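Local coordinates for protein LacI family transcription regulator (Bifidobacterium animalis subsp. lactis, PDB 4O5A) that probably controls transcription by binding operator DNA in response to a small effector ligand, as LacI-family regulators do, at residues Gly308-Ala311 against Ala312-Leu316; Ala158-Ser162 against Ser163-Gly167. All blocks are in the same frame, centred on the assembly; numbering follows the deposited sequence.

Contact 1: residues Gly308-Ala311 against Ala312-Leu316; sequences GRLA and AQLML. With SO4 (sulfate ion), chain E.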
ATOM      1  N   GLY A 308     -14.518  -1.258   5.089  1.00 20.36           N
ATOM      2  CA  GLY A 308     -14.839  -1.039   3.692  1.00 21.48           C
ATOM      3  C   GLY A 308     -16.121  -1.744   3.346  1.00 24.03           C
ATOM      4  O   GLY A 308     -16.965  -1.198   2.650  1.00 20.42           O
ATOM      5  N   ARG A 309     -16.265  -2.972   3.830  1.00 17.98           N
ATOM      6  CA  ARG A 309     -17.447  -3.763   3.539  1.00 21.64           C
ATOM      7  C   ARG A 309     -18.687  -3.100   4.136  1.00 20.32           C
ATOM      8  O   ARG A 309     -19.717  -2.982   3.479  1.00 23.79           O
ATOM      9  CB  ARG A 309     -17.253  -5.176   4.084  1.00 20.52           C
ATOM     10  CG  ARG A 309     -18.355  -6.122   3.740  1.00 29.51           C
ATOM     11  CD  ARG A 309     -17.957  -7.551   4.095  1.00 31.35           C
ATOM     12  NE  ARG A 309     -19.121  -8.411   4.018  1.00 34.38           N
ATOM     13  CZ  ARG A 309     -19.644  -8.859   2.885  1.00 34.68           C
ATOM     14  NH1 ARG A 309     -19.101  -8.532   1.720  1.00 34.61           N
ATOM     15  NH2 ARG A 309     -20.717  -9.628   2.922  1.00 33.42           N
ATOM     16  N   LEU A 310     -18.578  -2.645   5.382  1.00 20.60           N
ATOM     17  CA  LEU A 310     -19.693  -1.980   6.029  1.00 20.10           C
ATOM     18  C   LEU A 310     -20.061  -0.685   5.305  1.00 21.35           C
ATOM     19  O   LEU A 310     -21.238  -0.364   5.166  1.00 24.17           O
ATOM     20  CB  LEU A 310     -19.352  -1.690   7.488  1.00 23.44           C
ATOM     21  CG  LEU A 310     -20.538  -1.350   8.377  1.00 37.42           C
ATOM     22  CD1 LEU A 310     -21.673  -2.358   8.171  1.00 32.87           C
ATOM     23  CD2 LEU A 310     -20.084  -1.345   9.821  1.00 44.13           C
ATOM     24  N   ALA A 311     -19.050   0.044   4.833  1.00 21.83           N
ATOM     25  CA  ALA A 311     -19.284   1.315   4.143  1.00 23.85           C
ATOM     26  C   ALA A 311     -20.106   1.105   2.873  1.00 24.75           C
ATOM     27  O   ALA A 311     -21.034   1.861   2.589  1.00 19.79           O
ATOM     28  CB  ALA A 311     -17.969   1.996   3.808  1.00 20.54           C
ATOM     29  N   ALA A 312     -19.752   0.078   2.112  1.00 21.37           N
ATOM     30  CA  ALA A 312     -20.485  -0.239   0.893  1.00 23.07           C
ATOM     31  C   ALA A 312     -21.917  -0.656   1.217  1.00 24.11           C
ATOM     32  O   ALA A 312     -22.878  -0.215   0.569  1.00 22.03           O
ATOM     33  CB  ALA A 312     -19.758  -1.324   0.121  1.00 19.70           C
ATOM     34  N   GLN A 313     -22.080  -1.487   2.238  1.00 21.02           N
ATOM     35  CA  GLN A 313     -23.419  -1.922   2.622  1.00 21.80           C
ATOM     36  C   GLN A 313     -24.279  -0.737   3.028  1.00 23.90           C
ATOM     37  O   GLN A 313     -25.460  -0.680   2.700  1.00 22.96           O
ATOM     38  CB  GLN A 313     -23.355  -2.959   3.750  1.00 25.68           C
ATOM     39  CG  GLN A 313     -22.687  -4.254   3.322  1.00 28.04           C
ATOM     40  CD  GLN A 313     -22.453  -5.212   4.468  1.00 31.61           C
ATOM     41  OE1 GLN A 313     -22.114  -4.797   5.577  1.00 27.86           O
ATOM     42  NE2 GLN A 313     -22.630  -6.504   4.208  1.00 31.49           N
ATOM     43  N   LEU A 314     -23.682   0.212   3.741  1.00 22.58           N
ATOM     44  CA  LEU A 314     -24.439   1.365   4.222  1.00 22.40           C
ATOM     45  C   LEU A 314     -24.855   2.272   3.066  1.00 22.10           C
ATOM     46  O   LEU A 314     -25.969   2.798   3.046  1.00 24.41           O
ATOM     47  CB  LEU A 314     -23.618   2.159   5.245  1.00 23.42           C
ATOM     48  CG  LEU A 314     -23.410   1.446   6.578  1.00 29.76           C
ATOM     49  CD1 LEU A 314     -22.504   2.276   7.485  1.00 32.57           C
ATOM     50  CD2 LEU A 314     -24.745   1.161   7.263  1.00 34.19           C
HETATM   51  N   MSE A 315     -23.966   2.453   2.100  1.00 21.70           N
HETATM   52  CA  MSE A 315     -24.303   3.298   0.966  1.00 22.07           C
HETATM   53  C   MSE A 315     -25.384   2.639   0.136  1.00 24.86           C
HETATM   54  O   MSE A 315     -26.262   3.316  -0.368  1.00 23.68           O
HETATM   55  CB  MSE A 315     -23.076   3.626   0.111  1.00 20.98           C
HETATM   56  CG  MSE A 315     -22.153   4.630   0.785  1.00 19.86           C
HETATM   57 SE   MSE A 315     -20.635   5.110  -0.320  0.54 22.42          SE
HETATM   58  CE  MSE A 315     -19.661   3.442  -0.278  1.00 21.11           C
ATOM     59  N   LEU A 316     -25.328   1.317   0.003  1.00 21.37           N
ATOM     60  CA  LEU A 316     -26.381   0.596  -0.717  1.00 23.04           C
ATOM     61  C   LEU A 316     -27.743   0.733  -0.038  1.00 23.42           C
ATOM     62  O   LEU A 316     -28.774   0.828  -0.704  1.00 24.33           O
ATOM     63  CB  LEU A 316     -26.003  -0.877  -0.873  1.00 23.80           C
ATOM     64  CG  LEU A 316     -24.933  -1.071  -1.945  1.00 27.56           C
ATOM     65  CD1 LEU A 316     -24.306  -2.466  -1.869  1.00 35.71           C
ATOM     66  CD2 LEU A 316     -25.539  -0.824  -3.315  1.00 28.06           C
TER
HETATM   67  S   SO4 E 404     -21.623  -9.362   6.688  0.68 64.24           S
HETATM   68  O1  SO4 E 404     -21.664  -9.914   8.035  0.68 69.79           O
HETATM   69  O2  SO4 E 404     -22.876  -8.667   6.405  0.68 63.66           O
HETATM   70  O3  SO4 E 404     -20.486  -8.453   6.570  0.68 63.45           O
HETATM   71  O4  SO4 E 404     -21.463 -10.453   5.736  0.68 69.89           O
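The guanidinium of Arg309 has the Gln313 amide nitrogen over one face, NH2 to NE2 3.9 Å, and a sulfate at its edge, with the sulfur in the guanidinium plane. Two of its nitrogens hold the anion side by side: NE donates to sulfate O3 at 2.9 Å and NH2 of the same arginine to O4 at 3.0 Å. One helical turn on, Gln313 NE2 donates to sulfate O2 at 3.1 Å, so both residues grip the ion from one side of the helix. The arginine reaches it with CG opposite the backbone nitrogen (chi1 -175°) and an extended chain as far as NE. Gln313 OE1 turns the other way, lying 3.6 Å from Leu310 CD1, where the two side chains cross at about a right angle. Beyond them Leu310 CG meets Leu314 CD1 at 4.2 Å. Regular i to i+4 backbone bonds carry the helix through all of this, among them Gln313 N to Arg309 O at 3.1 Å. The sulfate is probably from the crystallisation liquor. Within the protein Arg309 NH2 forms a salt bridge with Glu101 and NH1 a hydrogen bond with Ser97. Ala312 packs on Leu95, Ala98 and Leu99 of helix 88-99, Ala311 rests on Leu157, Leu159 and Leu171 of the parallel sheet, and Leu310 and Leu314 share Val327 of the edge strand.

Contact 2: residues Ala158-Ser162 against Ser163-Gly167; sequences ALADS and SLTSG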
ATOM      1  N   ALA A 158     -19.788   9.364   5.072  1.00 23.58           N
ATOM      2  CA  ALA A 158     -18.466   9.813   5.482  1.00 26.33           C
ATOM      3  C   ALA A 158     -17.809   8.800   6.417  1.00 32.23           C
ATOM      4  O   ALA A 158     -18.475   8.189   7.254  1.00 25.46           O
ATOM      5  CB  ALA A 158     -18.554  11.175   6.142  1.00 27.41           C
ATOM      6  N   LEU A 159     -16.500   8.620   6.267  1.00 24.37           N
ATOM      7  CA  LEU A 159     -15.744   7.817   7.224  1.00 32.37           C
ATOM      8  C   LEU A 159     -14.919   8.761   8.083  1.00 28.64           C
ATOM      9  O   LEU A 159     -13.849   9.223   7.671  1.00 27.54           O
ATOM     10  CB  LEU A 159     -14.842   6.803   6.513  1.00 33.11           C
ATOM     11  CG  LEU A 159     -15.449   5.428   6.208  1.00 28.09           C
ATOM     12  CD1 LEU A 159     -16.764   5.536   5.438  1.00 30.00           C
ATOM     13  CD2 LEU A 159     -14.453   4.557   5.451  1.00 34.93           C
ATOM     14  N   ALA A 160     -15.425   9.061   9.275  1.00 23.39           N
ATOM     15  CA  ALA A 160     -14.787  10.048  10.143  1.00 25.58           C
ATOM     16  C   ALA A 160     -15.301   9.935  11.571  1.00 28.52           C
ATOM     17  O   ALA A 160     -16.179   9.121  11.853  1.00 29.94           O
ATOM     18  CB  ALA A 160     -15.045  11.438   9.613  1.00 31.40           C
ATOM     19  N   ASP A 161     -14.754  10.754  12.461  1.00 31.47           N
ATOM     20  CA  ASP A 161     -15.348  10.936  13.777  1.00 31.91           C
ATOM     21  C   ASP A 161     -16.645  11.706  13.545  1.00 38.75           C
ATOM     22  O   ASP A 161     -16.695  12.590  12.685  1.00 40.73           O
ATOM     23  CB  ASP A 161     -14.415  11.734  14.690  1.00 34.04           C
ATOM     24  CG  ASP A 161     -14.824  11.664  16.157  1.00 44.08           C
ATOM     25  OD1 ASP A 161     -15.578  12.550  16.621  1.00 44.20           O
ATOM     26  OD2 ASP A 161     -14.376  10.726  16.854  1.00 38.61           O
ATOM     27  N   SER A 162     -17.691  11.367  14.294  1.00 42.70           N
ATOM     28  CA  SER A 162     -19.007  11.987  14.121  1.00 46.42           C
ATOM     29  C   SER A 162     -18.988  13.510  14.307  1.00 51.37           C
ATOM     30  O   SER A 162     -19.835  14.221  13.766  1.00 52.40           O
ATOM     31  CB  SER A 162     -20.007  11.364  15.096  1.00 49.75           C
ATOM     32  OG  SER A 162     -19.565  11.535  16.429  1.00 54.77           O
ATOM     33  N   SER A 163     -18.017  14.005  15.068  1.00 45.16           N
ATOM     34  CA  SER A 163     -17.901  15.436  15.323  1.00 46.78           C
ATOM     35  C   SER A 163     -17.578  16.264  14.072  1.00 45.18           C
ATOM     36  O   SER A 163     -17.746  17.482  14.081  1.00 51.69           O
ATOM     37  CB  SER A 163     -16.863  15.696  16.419  1.00 51.13           C
ATOM     38  OG  SER A 163     -15.623  15.084  16.099  1.00 53.53           O
ATOM     39  N   LEU A 164     -17.128  15.609  13.004  1.00 44.07           N
ATOM     40  CA  LEU A 164     -16.684  16.310  11.798  1.00 48.74           C
ATOM     41  C   LEU A 164     -17.668  16.229  10.632  1.00 45.79           C
ATOM     42  O   LEU A 164     -17.405  16.783   9.562  1.00 48.03           O
ATOM     43  CB  LEU A 164     -15.346  15.741  11.313  1.00 51.85           C
ATOM     44  CG  LEU A 164     -14.162  15.573  12.266  1.00 55.57           C
ATOM     45  CD1 LEU A 164     -13.024  14.869  11.536  1.00 54.58           C
ATOM     46  CD2 LEU A 164     -13.690  16.902  12.821  1.00 54.13           C
ATOM     47  N   THR A 165     -18.785  15.533  10.818  1.00 38.15           N
ATOM     48  CA  THR A 165     -19.643  15.204   9.675  1.00 42.19           C
ATOM     49  C   THR A 165     -20.977  15.944   9.654  1.00 48.32           C
ATOM     50  O   THR A 165     -21.681  15.928   8.641  1.00 51.43           O
ATOM     51  CB  THR A 165     -19.890  13.691   9.573  1.00 41.47           C
ATOM     52  OG1 THR A 165     -20.462  13.213  10.796  1.00 39.34           O
ATOM     53  CG2 THR A 165     -18.584  12.966   9.310  1.00 38.84           C
ATOM     54  N   SER A 166     -21.317  16.563  10.779  1.00 45.27           N
ATOM     55  CA  SER A 166     -22.479  17.443  10.889  1.00 52.84           C
ATOM     56  C   SER A 166     -23.780  16.844  10.356  1.00 55.54           C
ATOM     57  O   SER A 166     -24.432  17.430   9.490  1.00 55.17           O
ATOM     58  CB  SER A 166     -22.199  18.788  10.209  1.00 57.39           C
ATOM     59  OG  SER A 166     -23.317  19.651  10.315  1.00 65.64           O
ATOM     60  N   GLY A 167     -24.153  15.680  10.875  1.00 57.78           N
ATOM     61  CA  GLY A 167     -25.445  15.098  10.560  1.00 55.35           C
ATOM     62  C   GLY A 167     -25.474  14.166   9.364  1.00 44.58           C
ATOM     63  O   GLY A 167     -26.452  13.438   9.193  1.00 40.44           O
TER
HETATM   64  O   HOH W   1     -22.508  14.257  12.776  1.00 39.70           O
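Asp161 and Ser163 meet through a single carboxylate oxygen, OD1, which accepts two bonds from the serine. Ser163 OG donates to Asp161 OD1 at 2.6 Å and Ser163 N at 3.2 Å, the latter closing an Asx turn that leads into a short 3-10 segment. Both donors come on the anti side, but from opposite faces of the carboxylate plane. Ser163 OG sits between its own backbone nitrogen and carbonyl carbon (chi1 54°), which swings the hydroxyl to the oxygen that the amide already meets. Backbone bonds close the turn: Leu164 N donates to Asp161 O at 3.1 Å, approaching from above the carbonyl plane, and Thr165 N adds a weak bond to Ser162 O. The methyl of Thr165, CG2, packs 3.6 Å from Ala158 CB and also touches Ala160 CB. The Thr165 hydroxyl is hydrogen-bonded to Thr170 OG1 and to a water that also binds Ser162 O and, at 2.9 Å, Gly167 N. Farther out, backbone bonds of Ala158 to Pro169 and Leu171 and of Ala160 to Ser173 join them to strand 170-172 and its flanks, and Ile208 of helix 206-219 touches Asp161 and Ser163. Two donors on OD1 would favour an ionised carboxylate. A glycerol, probably from the crystallisation liquor, is hydrogen-bonded to Ser162 N and weakly to Asp161 OD2, which may mark a polar pocket beside this turn.

Overall arrangement
Both contacts belong to the subdomain built on the parallel sheet, one of the two sheet-based halves of this periplasmic-binding-protein-like fold. Contact 2 turns the chain at the end of strand 156-160, and contact 1 lies on helix 304-320, which packs against that strand. Their centres are about 16 Å apart, yet they touch directly where Ala311 CB lies 4.1 Å from Leu159 CD1. The sulfate of contact 1 lies by Arg309 and Gln313, whereas the glycerol lies about 3 Å from the Asp161 side chain, beside a turn touched by Ile208 of helix 206-219 in the other half; this is consistent with the inter-subdomain cleft where LacI-family relatives bind effectors, though glycerol is no proof.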